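Side-chain contact in Alr4995 protein (Nostoc sp., PDB 6LRF), which probably hydrolyses arginine to ornithine and cyclises ornithine to proline, as a bifunctional arginine dihydrolase and ornithine cyclodeaminase: residues B[124-127]-B[128-132]. Residues are numbered along the deposited sequence; the frame is centred on the assembly and turned at random.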
ATOM      1  N   LEU B 124      46.033  -1.349 -16.227  1.00 24.98           N
ATOM      2  CA  LEU B 124      47.131  -1.417 -15.269  1.00 25.69           C
ATOM      3  C   LEU B 124      47.814  -2.766 -15.258  1.00 24.98           C
ATOM      4  O   LEU B 124      47.168  -3.814 -15.190  1.00 23.01           O
ATOM      5  CB  LEU B 124      46.629  -1.086 -13.876  1.00 27.27           C
ATOM      6  CG  LEU B 124      46.232   0.380 -13.788  1.00 28.58           C
ATOM      7  CD1 LEU B 124      45.572   0.664 -12.473  1.00 30.72           C
ATOM      8  CD2 LEU B 124      47.483   1.223 -13.935  1.00 31.47           C
ATOM      9  N   LEU B 125      49.136  -2.733 -15.313  1.00 22.39           N
ATOM     10  CA  LEU B 125      49.930  -3.953 -15.312  1.00 24.36           C
ATOM     11  C   LEU B 125      49.999  -4.590 -13.930  1.00 23.90           C
ATOM     12  O   LEU B 125      50.115  -3.910 -12.917  1.00 25.19           O
ATOM     13  CB  LEU B 125      51.346  -3.664 -15.809  1.00 22.02           C
ATOM     14  CG  LEU B 125      51.459  -3.370 -17.305  1.00 31.01           C
ATOM     15  CD1 LEU B 125      52.789  -2.667 -17.617  1.00 30.84           C
ATOM     16  CD2 LEU B 125      51.322  -4.657 -18.117  1.00 22.45           C
ATOM     17  N   ASP B 126      49.902  -5.907 -13.900  1.00 26.28           N
ATOM     18  CA  ASP B 126      50.255  -6.664 -12.709  1.00 31.02           C
ATOM     19  C   ASP B 126      51.732  -6.356 -12.421  1.00 32.34           C
ATOM     20  O   ASP B 126      52.551  -6.380 -13.344  1.00 27.26           O
ATOM     21  CB  ASP B 126      50.003  -8.155 -12.951  1.00 31.17           C
ATOM     22  CG  ASP B 126      50.636  -9.042 -11.901  1.00 34.37           C
ATOM     23  OD1 ASP B 126      50.065  -9.141 -10.795  1.00 33.20           O
ATOM     24  OD2 ASP B 126      51.689  -9.652 -12.202  1.00 34.65           O
ATOM     25  N   ARG B 127      52.074  -6.026 -11.178  1.00 28.09           N
ATOM     26  CA  ARG B 127      53.417  -5.494 -10.903  1.00 34.04           C
ATOM     27  C   ARG B 127      54.526  -6.537 -11.069  1.00 38.92           C
ATOM     28  O   ARG B 127      55.693  -6.194 -11.295  1.00 36.43           O
ATOM     29  CB  ARG B 127      53.490  -4.879  -9.507  1.00 30.85           C
ATOM     30  CG  ARG B 127      52.667  -3.605  -9.343  1.00 31.77           C
ATOM     31  CD  ARG B 127      52.660  -2.721 -10.588  1.00 33.02           C
ATOM     32  NE  ARG B 127      54.003  -2.426 -11.088  1.00 31.81           N
ATOM     33  CZ  ARG B 127      54.260  -1.788 -12.229  1.00 36.95           C
ATOM     34  NH1 ARG B 127      53.272  -1.353 -13.000  1.00 29.57           N
ATOM     35  NH2 ARG B 127      55.513  -1.580 -12.607  1.00 35.40           N
ATOM     36  N   GLU B 128      54.163  -7.809 -10.977  1.00 34.11           N
ATOM     37  CA  GLU B 128      55.105  -8.875 -11.304  1.00 41.93           C
ATOM     38  C   GLU B 128      55.021  -9.178 -12.815  1.00 39.60           C
ATOM     39  O   GLU B 128      55.602 -10.151 -13.301  1.00 39.50           O
ATOM     40  CB  GLU B 128      54.827 -10.119 -10.439  1.00 36.39           C
ATOM     41  CG  GLU B 128      54.925  -9.820  -8.931  1.00 46.47           C
ATOM     42  CD  GLU B 128      54.254 -10.865  -8.025  1.00 57.20           C
ATOM     43  OE1 GLU B 128      53.362 -11.613  -8.490  1.00 48.14           O
ATOM     44  OE2 GLU B 128      54.625 -10.928  -6.828  1.00 61.57           O
ATOM     45  N   GLY B 129      54.296  -8.324 -13.541  1.00 35.55           N
ATOM     46  CA  GLY B 129      54.233  -8.359 -14.995  1.00 33.14           C
ATOM     47  C   GLY B 129      53.579  -9.578 -15.630  1.00 40.43           C
ATOM     48  O   GLY B 129      53.874  -9.907 -16.790  1.00 39.81           O
ATOM     49  N   ARG B 130      52.686 -10.244 -14.896  1.00 31.99           N
ATOM     50  CA  ARG B 130      52.110 -11.510 -15.369  1.00 33.74           C
ATOM     51  C   ARG B 130      50.984 -11.311 -16.387  1.00 31.09           C
ATOM     52  O   ARG B 130      50.817 -12.111 -17.317  1.00 30.48           O
ATOM     53  CB  ARG B 130      51.608 -12.329 -14.174  1.00 31.51           C
ATOM     54  CG  ARG B 130      52.740 -12.754 -13.207  1.00 37.08           C
ATOM     55  CD  ARG B 130      52.181 -13.314 -11.905  1.00 40.93           C
ATOM     56  NE  ARG B 130      51.448 -12.299 -11.152  1.00 35.92           N
ATOM     57  CZ  ARG B 130      50.558 -12.574 -10.205  1.00 39.95           C
ATOM     58  NH1 ARG B 130      50.295 -13.841  -9.899  1.00 40.71           N
ATOM     59  NH2 ARG B 130      49.925 -11.590  -9.566  1.00 37.07           N
ATOM     60  N   TRP B 131      50.212 -10.245 -16.203  1.00 26.65           N
ATOM     61  CA  TRP B 131      49.106  -9.937 -17.105  1.00 28.90           C
ATOM     62  C   TRP B 131      48.780  -8.456 -17.041  1.00 25.94           C
ATOM     63  O   TRP B 131      49.331  -7.718 -16.208  1.00 28.30           O
ATOM     64  CB  TRP B 131      47.858 -10.761 -16.754  1.00 28.41           C
ATOM     65  CG  TRP B 131      47.500 -10.686 -15.295  1.00 26.73           C
ATOM     66  CD1 TRP B 131      46.994  -9.603 -14.616  1.00 26.19           C
ATOM     67  CD2 TRP B 131      47.637 -11.735 -14.332  1.00 28.26           C
ATOM     68  NE1 TRP B 131      46.816  -9.922 -13.284  1.00 28.17           N
ATOM     69  CE2 TRP B 131      47.200 -11.224 -13.088  1.00 27.12           C
ATOM     70  CE3 TRP B 131      48.086 -13.060 -14.400  1.00 31.16           C
ATOM     71  CZ2 TRP B 131      47.195 -11.994 -11.928  1.00 30.20           C
ATOM     72  CZ3 TRP B 131      48.088 -13.817 -13.249  1.00 28.34           C
ATOM     73  CH2 TRP B 131      47.642 -13.285 -12.029  1.00 30.35           C
ATOM     74  N   LEU B 132      47.883  -8.032 -17.926  1.00 24.83           N
ATOM     75  CA  LEU B 132      47.376  -6.665 -17.955  1.00 24.34           C
ATOM     76  C   LEU B 132      45.890  -6.624 -17.566  1.00 25.45           C
ATOM     77  O   LEU B 132      45.066  -7.333 -18.154  1.00 24.38           O
ATOM     78  CB  LEU B 132      47.552  -6.057 -19.352  1.00 20.02           C
ATOM     79  CG  LEU B 132      46.932  -4.674 -19.531  1.00 21.91           C
ATOM     80  CD1 LEU B 132      47.706  -3.665 -18.716  1.00 23.30           C
ATOM     81  CD2 LEU B 132      46.887  -4.276 -21.005  1.00 20.30           C
TER
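Asp126 and Arg130 pair within the connection of a beta hairpin, where strands 123-125 and 132-136 of the guanidine-modifying (GME) family domain are joined through a type I turn from Asp126 to Gly129. The hairpin illustrates how one carboxylate can tie into such a connection, beside the backbone bond from Asp126 N to Trp131 O. At chi1 167° the CG of Asp126 stands opposite its own main-chain nitrogen, and the carboxylate is turned toward Arg130, which grips it side-on: NH2 of Arg130 meets OD1 of Asp126 at 2.7 Å, on the syn side but tilted 34° out of the carboxylate plane, while NE of Arg130 reaches OD2 of Asp126 from above that plane at 2.9 Å. The two planes are turned 51° apart, yet both oxygens stay near the guanidinium plane. OD2 also accepts the backbone N of Arg130 on its anti side, so a single oxygen fixes main chain and side chain alike. Exchanging Asp126 for an alanine would probably leave the Arg130 guanidinium without its two-pronged partner and the backbone N of Arg130 without its acceptor. Trp131 CH2 lies over the rim of one guanidinium face; over the rim of the opposite one, OE1 of Glu128 makes a salt bridge to NE by charge alone. At the non-hydrogen-bonded pair Leu125 and Leu132, CD2 of Leu125 touches CD1 of Leu132 at 3.8 Å. Asp126 CB makes a CH-pi contact over the five-membered ring of Trp131, 3.9 Å from its centroid.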